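Local coordinates for uncharacterized protein (Staphylococcus aureus subsp. aureus, PDB 3H04) that is of unknown function but has an alpha/beta-hydrolase fold of the feruloyl-esterase-like kind and may hydrolyse esters, at residues Leu48-Tyr60 against Arg252-Val266. Numbering follows the deposited sequence.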
loop_
_atom_site.group_PDB
_atom_site.type_symbol
_atom_site.label_atom_id
_atom_site.label_comp_id
_atom_site.label_asym_id
_atom_site.label_seq_id
_atom_site.Cartn_x
_atom_site.Cartn_y
_atom_site.Cartn_z
ATOM N N LEU A 48 -2.192 -7.454 8.639
ATOM C CA LEU A 48 -1.663 -6.695 9.776
ATOM C C LEU A 48 -1.662 -7.566 11.047
ATOM O O LEU A 48 -2.671 -8.193 11.334
ATOM C CB LEU A 48 -2.532 -5.458 10.079
ATOM C CG LEU A 48 -2.314 -4.236 9.194
ATOM C CD1 LEU A 48 -3.284 -3.158 9.598
ATOM C CD2 LEU A 48 -0.831 -3.742 9.314
ATOM N N SER A 49 -0.580 -7.568 11.827
ATOM C CA SER A 49 -0.610 -8.259 13.147
ATOM C C SER A 49 -1.710 -7.695 14.040
ATOM O O SER A 49 -1.930 -6.480 14.089
ATOM C CB SER A 49 0.711 -8.179 13.926
ATOM O OG SER A 49 1.843 -8.314 13.053
ATOM N N PRO A 50 -2.368 -8.577 14.805
ATOM C CA PRO A 50 -3.347 -8.161 15.815
ATOM C C PRO A 50 -2.834 -7.040 16.715
ATOM O O PRO A 50 -3.599 -6.138 17.111
ATOM C CB PRO A 50 -3.537 -9.444 16.653
ATOM C CG PRO A 50 -3.225 -10.545 15.703
ATOM C CD PRO A 50 -2.145 -10.035 14.810
ATOM N N GLN A 51 -1.551 -7.100 17.051
ATOM C CA GLN A 51 -0.954 -6.092 17.943
ATOM C C GLN A 51 -0.991 -4.692 17.320
ATOM O O GLN A 51 -1.238 -3.704 18.030
ATOM C CB GLN A 51 0.491 -6.473 18.334
ATOM C CG GLN A 51 0.512 -7.648 19.273
ATOM C CD GLN A 51 1.843 -8.358 19.305
ATOM O OE1 GLN A 51 1.941 -9.503 18.868
ATOM N NE2 GLN A 51 2.874 -7.691 19.816
ATOM N N TYR A 52 -0.783 -4.615 16.001
ATOM C CA TYR A 52 -0.824 -3.322 15.305
ATOM C C TYR A 52 -2.251 -2.837 15.235
ATOM O O TYR A 52 -2.529 -1.633 15.417
ATOM C CB TYR A 52 -0.278 -3.452 13.907
ATOM C CG TYR A 52 1.135 -3.942 13.848
ATOM C CD1 TYR A 52 1.996 -3.830 14.934
ATOM C CD2 TYR A 52 1.622 -4.519 12.692
ATOM C CE1 TYR A 52 3.305 -4.311 14.861
ATOM C CE2 TYR A 52 2.905 -5.007 12.620
ATOM C CZ TYR A 52 3.733 -4.910 13.709
ATOM O OH TYR A 52 5.026 -5.381 13.611
ATOM N N ILE A 53 -3.166 -3.779 14.983
ATOM C CA ILE A 53 -4.570 -3.430 14.955
ATOM C C ILE A 53 -5.031 -2.878 16.301
ATOM O O ILE A 53 -5.819 -1.920 16.358
ATOM C CB ILE A 53 -5.452 -4.611 14.556
ATOM C CG1 ILE A 53 -5.169 -5.014 13.106
ATOM C CG2 ILE A 53 -6.919 -4.211 14.679
ATOM C CD1 ILE A 53 -5.845 -6.292 12.652
ATOM N N ASP A 54 -4.593 -3.495 17.396
ATOM C CA ASP A 54 -4.967 -2.974 18.720
ATOM C C ASP A 54 -4.495 -1.545 18.966
ATOM O O ASP A 54 -5.242 -0.724 19.491
ATOM C CB ASP A 54 -4.466 -3.883 19.833
ATOM C CG ASP A 54 -5.235 -5.185 19.901
ATOM O OD1 ASP A 54 -6.354 -5.241 19.357
ATOM O OD2 ASP A 54 -4.731 -6.154 20.488
ATOM N N ILE A 55 -3.269 -1.235 18.577
ATOM C CA ILE A 55 -2.792 0.157 18.687
ATOM C C ILE A 55 -3.618 1.157 17.833
ATOM O O ILE A 55 -4.010 2.235 18.313
ATOM C CB ILE A 55 -1.273 0.213 18.373
ATOM C CG1 ILE A 55 -0.493 -0.480 19.513
ATOM C CG2 ILE A 55 -0.751 1.683 18.144
ATOM C CD1 ILE A 55 0.871 -0.961 19.102
ATOM N N LEU A 56 -3.885 0.787 16.577
ATOM C CA LEU A 56 -4.494 1.684 15.627
ATOM C C LEU A 56 -5.979 1.883 16.001
ATOM O O LEU A 56 -6.487 2.994 15.889
ATOM C CB LEU A 56 -4.333 1.154 14.190
ATOM C CG LEU A 56 -2.915 1.108 13.557
ATOM C CD1 LEU A 56 -2.950 0.471 12.162
ATOM C CD2 LEU A 56 -2.312 2.498 13.500
ATOM N N THR A 57 -6.653 0.845 16.489
ATOM C CA THR A 57 -8.109 0.921 16.675
ATOM C C THR A 57 -8.554 1.342 18.076
ATOM O O THR A 57 -9.738 1.304 18.383
ATOM C CB THR A 57 -8.804 -0.394 16.281
ATOM O OG1 THR A 57 -8.358 -1.467 17.122
ATOM C CG2 THR A 57 -8.505 -0.723 14.805
ATOM N N GLU A 58 -7.621 1.751 18.929
ATOM C CA GLU A 58 -8.003 2.265 20.236
ATOM C C GLU A 58 -9.005 3.381 20.080
ATOM O O GLU A 58 -10.021 3.417 20.777
ATOM C CB GLU A 58 -6.803 2.811 20.987
ATOM C CG GLU A 58 -5.837 1.748 21.483
ATOM C CD GLU A 58 -4.844 2.295 22.508
ATOM O OE1 GLU A 58 -5.232 3.132 23.360
ATOM O OE2 GLU A 58 -3.662 1.879 22.434
ATOM N N HIS A 59 -8.698 4.303 19.168
ATOM C CA HIS A 59 -9.529 5.482 18.945
ATOM C C HIS A 59 -9.900 5.749 17.487
ATOM O O HIS A 59 -10.664 6.677 17.216
ATOM C CB HIS A 59 -8.870 6.688 19.598
ATOM C CG HIS A 59 -8.830 6.599 21.095
ATOM N ND1 HIS A 59 -7.666 6.727 21.824
ATOM C CD2 HIS A 59 -9.815 6.349 21.996
ATOM C CE1 HIS A 59 -7.939 6.586 23.113
ATOM N NE2 HIS A 59 -9.235 6.349 23.243
ATOM N N TYR A 60 -9.396 4.917 16.569
ATOM C CA TYR A 60 -9.667 5.046 15.143
ATOM C C TYR A 60 -10.360 3.791 14.614
ATOM O O TYR A 60 -10.128 2.683 15.109
ATOM C CB TYR A 60 -8.357 5.324 14.379
ATOM C CG TYR A 60 -7.763 6.648 14.791
ATOM C CD1 TYR A 60 -8.173 7.841 14.192
ATOM C CD2 TYR A 60 -6.865 6.730 15.832
ATOM C CE1 TYR A 60 -7.674 9.068 14.601
ATOM C CE2 TYR A 60 -6.356 7.927 16.225
ATOM C CZ TYR A 60 -6.765 9.105 15.620
ATOM O OH TYR A 60 -6.259 10.317 16.066
ATOM N N ARG A 252 7.409 -6.866 9.989
ATOM C CA ARG A 252 6.920 -8.231 9.769
ATOM C C ARG A 252 6.531 -8.896 11.115
ATOM O O ARG A 252 5.478 -9.552 11.198
ATOM C CB ARG A 252 7.969 -9.045 9.047
ATOM C CG ARG A 252 7.595 -10.465 8.837
ATOM C CD ARG A 252 8.700 -11.170 8.139
ATOM N NE ARG A 252 9.073 -10.517 6.875
ATOM C CZ ARG A 252 10.096 -10.924 6.141
ATOM N NH1 ARG A 252 10.791 -12.006 6.536
ATOM N NH2 ARG A 252 10.413 -10.281 5.017
ATOM N N ARG A 253 7.354 -8.719 12.157
ATOM C CA ARG A 253 7.005 -9.151 13.533
ATOM C C ARG A 253 6.811 -8.004 14.522
ATOM O O ARG A 253 7.528 -7.001 14.487
ATOM C CB ARG A 253 8.076 -10.073 14.069
ATOM C CG ARG A 253 8.201 -11.306 13.231
ATOM C CD ARG A 253 9.568 -11.849 13.211
ATOM N NE ARG A 253 9.834 -12.549 14.447
ATOM C CZ ARG A 253 10.129 -13.839 14.562
ATOM N NH1 ARG A 253 10.229 -14.634 13.503
ATOM N NH2 ARG A 253 10.367 -14.326 15.775
ATOM N N PRO A 254 5.878 -8.158 15.454
ATOM C CA PRO A 254 5.596 -7.028 16.334
ATOM C C PRO A 254 6.654 -6.816 17.413
ATOM O O PRO A 254 6.335 -6.822 18.628
ATOM C CB PRO A 254 4.209 -7.377 16.906
ATOM C CG PRO A 254 3.883 -8.760 16.418
ATOM C CD PRO A 254 5.060 -9.338 15.777
ATOM N N ASN A 255 7.904 -6.636 16.979
ATOM C CA ASN A 255 8.992 -6.363 17.888
ATOM C C ASN A 255 8.826 -4.987 18.552
ATOM O O ASN A 255 7.996 -4.165 18.161
ATOM C CB ASN A 255 10.361 -6.502 17.181
ATOM C CG ASN A 255 10.542 -5.544 16.005
ATOM O OD1 ASN A 255 10.242 -4.358 16.094
ATOM N ND2 ASN A 255 11.052 -6.069 14.893
ATOM N N ASP A 256 9.626 -4.730 19.559
ATOM C CA ASP A 256 9.456 -3.498 20.296
ATOM C C ASP A 256 9.669 -2.265 19.429
ATOM O O ASP A 256 8.984 -1.263 19.600
ATOM C CB ASP A 256 10.414 -3.452 21.493
ATOM C CG ASP A 256 9.989 -4.404 22.604
ATOM O OD1 ASP A 256 8.816 -4.839 22.613
ATOM O OD2 ASP A 256 10.836 -4.731 23.448
ATOM N N GLU A 257 10.621 -2.324 18.516
ATOM C CA GLU A 257 10.859 -1.176 17.635
ATOM C C GLU A 257 9.668 -0.916 16.711
ATOM O O GLU A 257 9.324 0.221 16.451
ATOM C CB GLU A 257 12.114 -1.391 16.790
ATOM C CG GLU A 257 13.384 -1.337 17.618
ATOM C CD GLU A 257 14.641 -1.081 16.791
ATOM O OE1 GLU A 257 14.529 -0.697 15.587
ATOM O OE2 GLU A 257 15.738 -1.240 17.373
ATOM N N ALA A 258 9.052 -1.986 16.222
ATOM C CA ALA A 258 7.876 -1.837 15.375
ATOM C C ALA A 258 6.680 -1.272 16.132
ATOM O O ALA A 258 5.998 -0.393 15.624
ATOM C CB ALA A 258 7.516 -3.146 14.686
ATOM N N ILE A 259 6.483 -1.718 17.356
ATOM C CA ILE A 259 5.389 -1.218 18.183
ATOM C C ILE A 259 5.594 0.282 18.414
ATOM O O ILE A 259 4.657 1.071 18.334
ATOM C CB ILE A 259 5.318 -1.976 19.568
ATOM C CG1 ILE A 259 4.805 -3.405 19.365
ATOM C CG2 ILE A 259 4.483 -1.235 20.573
ATOM C CD1 ILE A 259 3.493 -3.511 18.632
ATOM N N THR A 260 6.830 0.671 18.684
ATOM C CA THR A 260 7.111 2.079 18.933
ATOM C C THR A 260 6.738 2.988 17.775
ATOM O O THR A 260 6.177 4.066 17.977
ATOM C CB THR A 260 8.587 2.257 19.327
ATOM O OG1 THR A 260 8.733 1.670 20.606
ATOM C CG2 THR A 260 9.002 3.708 19.371
ATOM N N ILE A 261 7.076 2.552 16.576
ATOM C CA ILE A 261 6.701 3.249 15.349
ATOM C C ILE A 261 5.170 3.315 15.150
ATOM O O ILE A 261 4.654 4.356 14.805
ATOM C CB ILE A 261 7.442 2.635 14.122
ATOM C CG1 ILE A 261 8.954 2.993 14.274
ATOM C CG2 ILE A 261 6.837 3.175 12.765
ATOM C CD1 ILE A 261 9.911 2.377 13.242
ATOM N N TYR A 262 4.461 2.231 15.406
ATOM C CA TYR A 262 2.988 2.237 15.380
ATOM C C TYR A 262 2.387 3.207 16.392
ATOM O O TYR A 262 1.408 3.874 16.084
ATOM C CB TYR A 262 2.365 0.813 15.555
ATOM C CG TYR A 262 2.295 0.045 14.252
ATOM C CD1 TYR A 262 3.354 -0.759 13.827
ATOM C CD2 TYR A 262 1.200 0.171 13.410
ATOM C CE1 TYR A 262 3.299 -1.428 12.593
ATOM C CE2 TYR A 262 1.121 -0.495 12.168
ATOM C CZ TYR A 262 2.195 -1.298 11.766
ATOM O OH TYR A 262 2.165 -1.952 10.564
ATOM N N ARG A 263 2.963 3.281 17.589
ATOM C CA ARG A 263 2.518 4.273 18.566
ATOM C C ARG A 263 2.789 5.693 18.086
ATOM O O ARG A 263 1.950 6.539 18.258
ATOM C CB ARG A 263 3.162 4.055 19.922
ATOM C CG ARG A 263 2.581 2.844 20.622
ATOM C CD ARG A 263 3.116 2.754 22.027
ATOM N NE ARG A 263 2.802 1.472 22.654
ATOM C CZ ARG A 263 1.586 1.081 23.045
ATOM N NH1 ARG A 263 0.516 1.846 22.863
ATOM N NH2 ARG A 263 1.446 -0.103 23.638
ATOM N N LYS A 264 3.916 5.912 17.411
ATOM C CA LYS A 264 4.191 7.197 16.780
ATOM C C LYS A 264 3.189 7.535 15.653
ATOM O O LYS A 264 2.868 8.695 15.445
ATOM C CB LYS A 264 5.603 7.230 16.193
ATOM C CG LYS A 264 6.726 7.179 17.179
ATOM C CD LYS A 264 8.025 7.206 16.422
ATOM C CE LYS A 264 9.205 7.320 17.342
ATOM N NZ LYS A 264 9.429 8.703 17.639
ATOM N N VAL A 265 2.693 6.514 14.964
ATOM C CA VAL A 265 1.676 6.722 13.947
ATOM C C VAL A 265 0.424 7.332 14.579
ATOM O O VAL A 265 -0.103 8.352 14.112
ATOM C CB VAL A 265 1.345 5.425 13.186
ATOM C CG1 VAL A 265 0.025 5.569 12.441
ATOM C CG2 VAL A 265 2.492 5.092 12.210
ATOM N N VAL A 266 -0.023 6.718 15.667
ATOM C CA VAL A 266 -1.178 7.203 16.418
ATOM C C VAL A 266 -1.020 8.644 16.967
ATOM O O VAL A 266 -1.990 9.439 16.979
ATOM C CB VAL A 266 -1.510 6.232 17.544
ATOM C CG1 VAL A 266 -2.551 6.848 18.546
ATOM C CG2 VAL A 266 -2.014 4.916 16.933
#
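Tyr52 lays one face of its ring over the ring of Tyr262 in an offset stack, the centroids 3.9 Å apart and the planes only 11° from parallel. Although the rings lie flat on each other, the two side chains cross at about a right angle; Tyr262 CE1 lies over the centre of the Tyr52 ring, and Tyr52 CB makes a CH-pi contact over the face of Tyr262. Ser49 CB lies against the opposite face of Tyr52, toward its rim, and Ile259 CD1 meets the edge in plane, 3.9 Å from Tyr52 CE1. Both phenol ends are tied to Asp251, Tyr52 OH to its backbone O and Tyr262 OH to its carboxylate, which should fix the stacked pair against the loop before helix 256-273. Farther along, Ile55 is a knob in a hole formed by Ile259, Tyr262, Arg263 and Val266. Its chi1 of -69° leaves CG2 anti to the backbone N, where it meets Val266 CG2 (3.7 Å); CD1, beyond an extended chi2, meets Ile259 CD1 (3.7 Å). At the solvent side, the Gln51 amide lies crosswise over CB and CG of Pro254. The axes of segments 50-56 and 256-266 come within 9.6 Å, crossing at -25°. Leu56 and Tyr262 also touch Phe101 of strand 98-103, so that helix 50-56 and the C-terminal helix 256-273 pack side by side on the central sheet of the alpha/beta-hydrolase fold.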